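Local coordinates for PTS-dependent dihydroxyacetone kinase operon regulatory protein (Escherichia coli, PDB 4LRZ) that activates transcription of the dhaKLM operon from a sigma-70 promoter and represses its own expression, at residues L56-L61 against I84-G89; A17-R22 against I113-L118. All coordinates share one frame; numbering follows the deposited sequence.

Contact 1: L56-L61 against I84-G89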
ATOM      1  N   LEU F  56     -12.781  -3.675   2.866  1.00 38.72           N
ATOM      2  CA  LEU F  56     -11.430  -3.830   3.406  1.00 36.50           C
ATOM      3  C   LEU F  56     -11.506  -3.932   4.925  1.00 35.49           C
ATOM      4  O   LEU F  56     -10.919  -4.820   5.550  1.00 34.58           O
ATOM      5  CB  LEU F  56     -10.575  -2.646   2.995  1.00 36.09           C
ATOM      6  CG  LEU F  56     -10.222  -2.453   1.516  1.00 35.49           C
ATOM      7  CD1 LEU F  56      -9.328  -1.237   1.418  1.00 35.33           C
ATOM      8  CD2 LEU F  56      -9.440  -3.665   0.957  1.00 34.95           C
ATOM      9  N   GLY F  57     -12.302  -3.049   5.517  1.00 34.89           N
ATOM     10  CA  GLY F  57     -12.522  -3.059   6.951  1.00 33.97           C
ATOM     11  C   GLY F  57     -13.128  -4.338   7.503  1.00 33.89           C
ATOM     12  O   GLY F  57     -12.759  -4.763   8.595  1.00 33.90           O
ATOM     13  N   GLN F  58     -14.085  -4.915   6.779  1.00 34.67           N
ATOM     14  CA  GLN F  58     -14.835  -6.103   7.246  1.00 36.21           C
ATOM     15  C   GLN F  58     -13.930  -7.367   7.237  1.00 37.18           C
ATOM     16  O   GLN F  58     -14.000  -8.194   8.154  1.00 37.43           O
ATOM     17  CB  GLN F  58     -16.101  -6.329   6.392  1.00 36.96           C
ATOM     18  CG  GLN F  58     -17.276  -5.359   6.685  1.00 39.88           C
ATOM     19  CD  GLN F  58     -18.488  -5.500   5.718  1.00 42.68           C
ATOM     20  OE1 GLN F  58     -19.632  -5.370   6.147  1.00 45.45           O
ATOM     21  NE2 GLN F  58     -18.235  -5.748   4.435  1.00 40.63           N
ATOM     22  N   ALA F  59     -13.076  -7.493   6.210  1.00 37.25           N
ATOM     23  CA  ALA F  59     -12.110  -8.605   6.141  1.00 37.69           C
ATOM     24  C   ALA F  59     -11.129  -8.550   7.322  1.00 37.09           C
ATOM     25  O   ALA F  59     -10.854  -9.583   7.980  1.00 36.66           O
ATOM     26  CB  ALA F  59     -11.352  -8.602   4.792  1.00 37.00           C
ATOM     27  N   ALA F  60     -10.631  -7.336   7.584  1.00 35.93           N
ATOM     28  CA  ALA F  60      -9.661  -7.061   8.632  1.00 35.47           C
ATOM     29  C   ALA F  60     -10.230  -7.344  10.038  1.00 35.47           C
ATOM     30  O   ALA F  60      -9.538  -7.873  10.953  1.00 35.40           O
ATOM     31  CB  ALA F  60      -9.229  -5.609   8.525  1.00 35.59           C
ATOM     32  N   LEU F  61     -11.502  -6.990  10.187  1.00 34.56           N
ATOM     33  CA  LEU F  61     -12.230  -7.169  11.427  1.00 34.17           C
ATOM     34  C   LEU F  61     -12.606  -8.615  11.693  1.00 34.17           C
ATOM     35  O   LEU F  61     -12.510  -9.063  12.833  1.00 35.03           O
ATOM     36  CB  LEU F  61     -13.460  -6.240  11.476  1.00 33.10           C
ATOM     37  CG  LEU F  61     -13.270  -5.034  12.390  1.00 34.91           C
ATOM     38  CD1 LEU F  61     -11.964  -4.361  12.211  1.00 32.45           C
ATOM     39  CD2 LEU F  61     -14.420  -3.967  12.285  1.00 35.36           C
ATOM     40  N   ILE F  84     -22.686   3.678  12.301  1.00 35.62           N
ATOM     41  CA  ILE F  84     -22.235   2.278  12.322  1.00 34.89           C
ATOM     42  C   ILE F  84     -22.558   1.595  11.001  1.00 35.74           C
ATOM     43  O   ILE F  84     -23.721   1.473  10.614  1.00 36.90           O
ATOM     44  CB  ILE F  84     -22.828   1.483  13.475  1.00 34.38           C
ATOM     45  CG1 ILE F  84     -22.338   2.050  14.800  1.00 32.97           C
ATOM     46  CG2 ILE F  84     -22.375   0.025  13.368  1.00 35.19           C
ATOM     47  CD1 ILE F  84     -22.761   1.288  15.980  1.00 30.55           C
ATOM     48  N   LEU F  85     -21.515   1.161  10.302  1.00 35.86           N
ATOM     49  CA  LEU F  85     -21.654   0.514   8.982  1.00 36.26           C
ATOM     50  C   LEU F  85     -21.710  -1.032   9.104  1.00 36.67           C
ATOM     51  O   LEU F  85     -22.450  -1.695   8.376  1.00 35.84           O
ATOM     52  CB  LEU F  85     -20.493   0.927   8.063  1.00 35.94           C
ATOM     53  CG  LEU F  85     -20.419   2.416   7.684  1.00 37.86           C
ATOM     54  CD1 LEU F  85     -19.103   2.708   6.998  1.00 39.05           C
ATOM     55  CD2 LEU F  85     -21.583   2.822   6.771  1.00 38.32           C
ATOM     56  N   SER F  86     -20.910  -1.579  10.026  1.00 36.56           N
ATOM     57  CA  SER F  86     -20.839  -3.031  10.250  1.00 37.00           C
ATOM     58  C   SER F  86     -20.401  -3.354  11.673  1.00 36.25           C
ATOM     59  O   SER F  86     -19.646  -2.592  12.297  1.00 35.25           O
ATOM     60  CB  SER F  86     -19.823  -3.625   9.288  1.00 37.59           C
ATOM     61  OG  SER F  86     -20.127  -4.986   8.992  1.00 42.85           O
ATOM     62  N   ARG F  87     -20.876  -4.488  12.179  1.00 36.37           N
ATOM     63  CA  ARG F  87     -20.520  -4.977  13.501  1.00 36.99           C
ATOM     64  C   ARG F  87     -20.148  -6.466  13.450  1.00 37.68           C
ATOM     65  O   ARG F  87     -20.756  -7.226  12.711  1.00 38.87           O
ATOM     66  CB  ARG F  87     -21.726  -4.813  14.441  1.00 36.44           C
ATOM     67  CG  ARG F  87     -22.250  -3.388  14.534  1.00 37.90           C
ATOM     68  CD  ARG F  87     -23.761  -3.315  14.354  1.00 39.77           C
ATOM     69  NE  ARG F  87     -24.430  -4.173  15.296  1.00 41.59           N
ATOM     70  CZ  ARG F  87     -24.981  -5.340  14.985  1.00 44.77           C
ATOM     71  NH1 ARG F  87     -24.980  -5.789  13.716  1.00 47.81           N
ATOM     72  NH2 ARG F  87     -25.553  -6.038  15.947  1.00 38.76           N
ATOM     73  N   ASN F  88     -19.193  -6.901  14.250  1.00 37.84           N
ATOM     74  CA  ASN F  88     -18.963  -8.336  14.379  1.00 39.77           C
ATOM     75  C   ASN F  88     -18.322  -8.580  15.715  1.00 39.91           C
ATOM     76  O   ASN F  88     -18.134  -7.613  16.469  1.00 39.79           O
ATOM     77  CB  ASN F  88     -18.143  -8.923  13.207  1.00 40.26           C
ATOM     78  CG  ASN F  88     -16.726  -8.468  13.223  1.00 41.99           C
ATOM     79  OD1 ASN F  88     -15.789  -9.265  13.136  1.00 48.19           O
ATOM     80  ND2 ASN F  88     -16.544  -7.186  13.355  1.00 43.18           N
ATOM     81  N   GLY F  89     -18.030  -9.847  16.040  1.00 39.93           N
ATOM     82  CA  GLY F  89     -17.528 -10.184  17.371  1.00 39.44           C
ATOM     83  C   GLY F  89     -18.461 -11.145  18.106  1.00 40.86           C
ATOM     84  O   GLY F  89     -19.145 -11.963  17.496  1.00 40.66           O
TER

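Contact 2: A17-R22 against I113-L118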
ATOM      1  N   ALA F  17     -12.768  16.173  29.632  1.00 53.44           N
ATOM      2  CA  ALA F  17     -13.333  17.310  30.326  1.00 53.54           C
ATOM      3  C   ALA F  17     -13.899  18.327  29.339  1.00 52.96           C
ATOM      4  O   ALA F  17     -14.986  18.843  29.541  1.00 52.42           O
ATOM      5  CB  ALA F  17     -12.255  17.969  31.230  1.00 54.60           C
ATOM      6  N   THR F  18     -13.151  18.596  28.276  1.00 52.22           N
ATOM      7  CA  THR F  18     -13.566  19.507  27.220  1.00 52.36           C
ATOM      8  C   THR F  18     -14.812  18.980  26.520  1.00 50.61           C
ATOM      9  O   THR F  18     -15.753  19.742  26.258  1.00 50.65           O
ATOM     10  CB  THR F  18     -12.431  19.668  26.203  1.00 53.01           C
ATOM     11  OG1 THR F  18     -11.301  20.226  26.887  1.00 56.25           O
ATOM     12  CG2 THR F  18     -12.829  20.583  25.063  1.00 54.44           C
ATOM     13  N   SER F  19     -14.809  17.668  26.249  1.00 48.25           N
ATOM     14  CA  SER F  19     -15.952  16.981  25.677  1.00 46.18           C
ATOM     15  C   SER F  19     -17.191  17.083  26.571  1.00 46.30           C
ATOM     16  O   SER F  19     -18.302  17.328  26.089  1.00 45.48           O
ATOM     17  CB  SER F  19     -15.620  15.519  25.398  1.00 44.61           C
ATOM     18  OG  SER F  19     -16.798  14.803  25.041  1.00 40.62           O
ATOM     19  N   TRP F  20     -16.991  16.890  27.871  1.00 46.76           N
ATOM     20  CA  TRP F  20     -18.044  17.097  28.852  1.00 47.89           C
ATOM     21  C   TRP F  20     -18.629  18.503  28.806  1.00 49.03           C
ATOM     22  O   TRP F  20     -19.835  18.642  28.876  1.00 48.24           O
ATOM     23  CB  TRP F  20     -17.535  16.812  30.232  1.00 48.05           C
ATOM     24  CG  TRP F  20     -17.390  15.360  30.568  1.00 51.40           C
ATOM     25  CD1 TRP F  20     -17.483  14.282  29.716  1.00 49.81           C
ATOM     26  CD2 TRP F  20     -17.041  14.823  31.853  1.00 55.07           C
ATOM     27  NE1 TRP F  20     -17.258  13.118  30.405  1.00 49.88           N
ATOM     28  CE2 TRP F  20     -16.980  13.413  31.714  1.00 53.28           C
ATOM     29  CE3 TRP F  20     -16.804  15.397  33.122  1.00 57.24           C
ATOM     30  CZ2 TRP F  20     -16.692  12.556  32.800  1.00 56.36           C
ATOM     31  CZ3 TRP F  20     -16.498  14.544  34.200  1.00 59.84           C
ATOM     32  CH2 TRP F  20     -16.439  13.138  34.028  1.00 58.10           C
ATOM     33  N   GLU F  21     -17.789  19.532  28.667  1.00 50.95           N
ATOM     34  CA  GLU F  21     -18.304  20.917  28.530  1.00 53.97           C
ATOM     35  C   GLU F  21     -19.192  21.102  27.297  1.00 52.76           C
ATOM     36  O   GLU F  21     -20.125  21.871  27.359  1.00 54.24           O
ATOM     37  CB  GLU F  21     -17.202  22.007  28.501  1.00 55.81           C
ATOM     38  CG  GLU F  21     -16.288  22.134  29.751  1.00 63.89           C
ATOM     39  CD  GLU F  21     -15.150  23.210  29.591  1.00 75.37           C
ATOM     40  OE1 GLU F  21     -14.796  23.579  28.422  1.00 78.03           O
ATOM     41  OE2 GLU F  21     -14.610  23.686  30.642  1.00 79.63           O
ATOM     42  N   ARG F  22     -18.899  20.428  26.182  1.00 51.48           N
ATOM     43  CA  ARG F  22     -19.764  20.536  24.985  1.00 50.52           C
ATOM     44  C   ARG F  22     -21.094  19.827  25.226  1.00 49.88           C
ATOM     45  O   ARG F  22     -22.166  20.335  24.879  1.00 50.06           O
ATOM     46  CB  ARG F  22     -19.081  19.976  23.741  1.00 48.88           C
ATOM     47  CG  ARG F  22     -17.768  20.686  23.361  1.00 49.12           C
ATOM     48  CD  ARG F  22     -17.254  20.201  21.972  1.00 48.55           C
ATOM     49  NE  ARG F  22     -16.839  18.790  21.949  1.00 44.95           N
ATOM     50  CZ  ARG F  22     -15.604  18.368  22.239  1.00 46.45           C
ATOM     51  NH1 ARG F  22     -14.648  19.241  22.580  1.00 43.49           N
ATOM     52  NH2 ARG F  22     -15.319  17.067  22.191  1.00 43.49           N
ATOM     53  N   ILE F 113     -24.759  10.625  21.865  1.00 38.68           N
ATOM     54  CA  ILE F 113     -24.523   9.644  22.921  1.00 38.68           C
ATOM     55  C   ILE F 113     -23.551  10.163  23.975  1.00 39.07           C
ATOM     56  O   ILE F 113     -23.202   9.435  24.897  1.00 38.99           O
ATOM     57  CB  ILE F 113     -24.093   8.210  22.368  1.00 38.84           C
ATOM     58  CG1 ILE F 113     -22.689   8.247  21.703  1.00 37.16           C
ATOM     59  CG2 ILE F 113     -25.211   7.592  21.476  1.00 36.49           C
ATOM     60  CD1 ILE F 113     -22.119   6.900  21.415  1.00 35.50           C
ATOM     61  N   GLY F 114     -23.093  11.401  23.807  1.00 38.71           N
ATOM     62  CA  GLY F 114     -22.135  11.950  24.740  1.00 39.68           C
ATOM     63  C   GLY F 114     -20.703  11.475  24.493  1.00 39.16           C
ATOM     64  O   GLY F 114     -20.443  10.712  23.578  1.00 38.50           O
ATOM     65  N   THR F 115     -19.798  11.972  25.321  1.00 38.65           N
ATOM     66  CA  THR F 115     -18.403  11.650  25.285  1.00 38.83           C
ATOM     67  C   THR F 115     -18.215  10.150  25.284  1.00 38.41           C
ATOM     68  O   THR F 115     -18.676   9.452  26.225  1.00 38.13           O
ATOM     69  CB  THR F 115     -17.710  12.173  26.551  1.00 40.22           C
ATOM     70  OG1 THR F 115     -18.120  13.520  26.793  1.00 40.66           O
ATOM     71  CG2 THR F 115     -16.174  12.085  26.425  1.00 38.79           C
ATOM     72  N   CYS F 116     -17.504   9.698  24.241  1.00 36.78           N
ATOM     73  CA  CYS F 116     -17.277   8.303  23.921  1.00 35.54           C
ATOM     74  C   CYS F 116     -16.242   8.208  22.811  1.00 34.20           C
ATOM     75  O   CYS F 116     -16.290   8.962  21.838  1.00 34.33           O
ATOM     76  CB  CYS F 116     -18.587   7.632  23.454  1.00 35.72           C
ATOM     77  SG  CYS F 116     -18.449   5.848  23.308  1.00 37.17           S
ATOM     78  N   ALA F 117     -15.322   7.259  22.938  1.00 33.18           N
ATOM     79  CA  ALA F 117     -14.313   7.017  21.922  1.00 32.25           C
ATOM     80  C   ALA F 117     -14.916   6.952  20.490  1.00 32.00           C
ATOM     81  O   ALA F 117     -14.321   7.444  19.517  1.00 31.39           O
ATOM     82  CB  ALA F 117     -13.547   5.730  22.273  1.00 32.06           C
ATOM     83  N   LEU F 118     -16.097   6.347  20.374  1.00 31.65           N
ATOM     84  CA  LEU F 118     -16.774   6.190  19.083  1.00 31.21           C
ATOM     85  C   LEU F 118     -16.786   7.503  18.302  1.00 32.20           C
ATOM     86  O   LEU F 118     -16.658   7.490  17.049  1.00 33.38           O
ATOM     87  CB  LEU F 118     -18.220   5.726  19.285  1.00 29.97           C
ATOM     88  CG  LEU F 118     -18.452   4.344  19.830  1.00 32.39           C
ATOM     89  CD1 LEU F 118     -19.907   3.975  19.837  1.00 30.55           C
ATOM     90  CD2 LEU F 118     -17.658   3.322  18.950  1.00 33.83           C
TER

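Contact 1: L56-L61 against I84-G89
In the GAF domain of this sensor region, helix 51-66 packs beside strand 84-89, the outermost strand at one end of an antiparallel sheet with strand order 2-1-5-4-3, and Gln58 and Leu61, one turn apart on the helix, meet Ser86 and Asn88 on the strand. The pairing illustrates how two residues a turn apart on a helix can meet two alternate residues of an edge strand. Ser86 OG donates its hydrogen to Gln58 OE1, 2.9 Å away. The donor lies in the carbonyl plane at a C=O...OG angle of 121°, so the bond uses a lone pair of the oxygen. The CB of Gln58 does not point at the strand, but the chain, extended beyond CG (chi2 174°), brings the amide to the serine. A leucine here would probably leave the Ser86 hydroxyl without this acceptor, since its chain ends in methyls that can take no hydrogen bond. A classic beta bulge, in which Leu85 and Ser86 both face Ile77 of strand 74-79, lets two successive residues turn toward the helix. One turn on from Gln58, Leu61 points its CB at the strand, and the Leu61 and Asn88 side chains cross at a slant; Leu61 also reaches Ile77 and Ile181 of helix 174-211. Gln58 also touches Tyr47 of helix 40-49 and a basic side chain of another protein chain in the assembly. Next to the hydrogen bond the aliphatic parts come together too, Gln58 CG lying 4.0 Å from Ser86 CB.

Contact 2: A17-R22 against I113-L118
The indole of Trp20 meets Thr115 at its edge, not over a face: Thr115 CB lies in the ring plane, 3.8 Å from Trp20 CD1, and Thr115 OG1 comes closer still, 3.1 Å from the same carbon. Arg29 makes a cation-pi contact with this ring, while Trp20 NE1 spends its hydrogen on the backbone oxygen of Gln134. The second flat group, the guanidinium of Arg22, has one face over Ser19 CA in its own helix and forms a salt bridge with Glu110. Between these two groups the hydroxyls meet, a worked example of polar atoms satisfied in series. Thr115 OG1 donates to Ser19 OG across a short 2.5 Å. With its OG swung opposite the backbone N (chi1 171°), Ser19 reaches out from the helix to the threonine; it is also hydrogen-bonded to Glu110, so its buried oxygen has two partners. The methyl of Thr115 fits beside the serine, CG2 lying 3.6 Å from Ser19 CB. Phe136 packs on Thr115 as well. Just before the threonine Gly114 leaves helix 110-113 with a positive phi of 79°, and just after it Cys116 takes the N-cap position of helix 117-124. Helix 14-26 is thus docked through a serine and a tryptophan edge on the short link between helices 110-113 and 117-124 of the GAF domain.

Followed from the N terminus, the chain first lays down helix 14-26, half of contact 2, whose partner comes only some 90 residues later, at the turn ahead of helix 117-124. Inside this large loop lies contact 1, closed by helix 51-66 and strand 84-89 with 22 residues between its segments, including strand 74-79. The two are therefore nested, not crossed. Their centres are 24 Å apart, and their nearest atoms come to about 5 Å without touching. The smaller closure joins a helix to one end of the GAF sheet; the larger brings the N-terminal helix onto the link between two later helices of that domain.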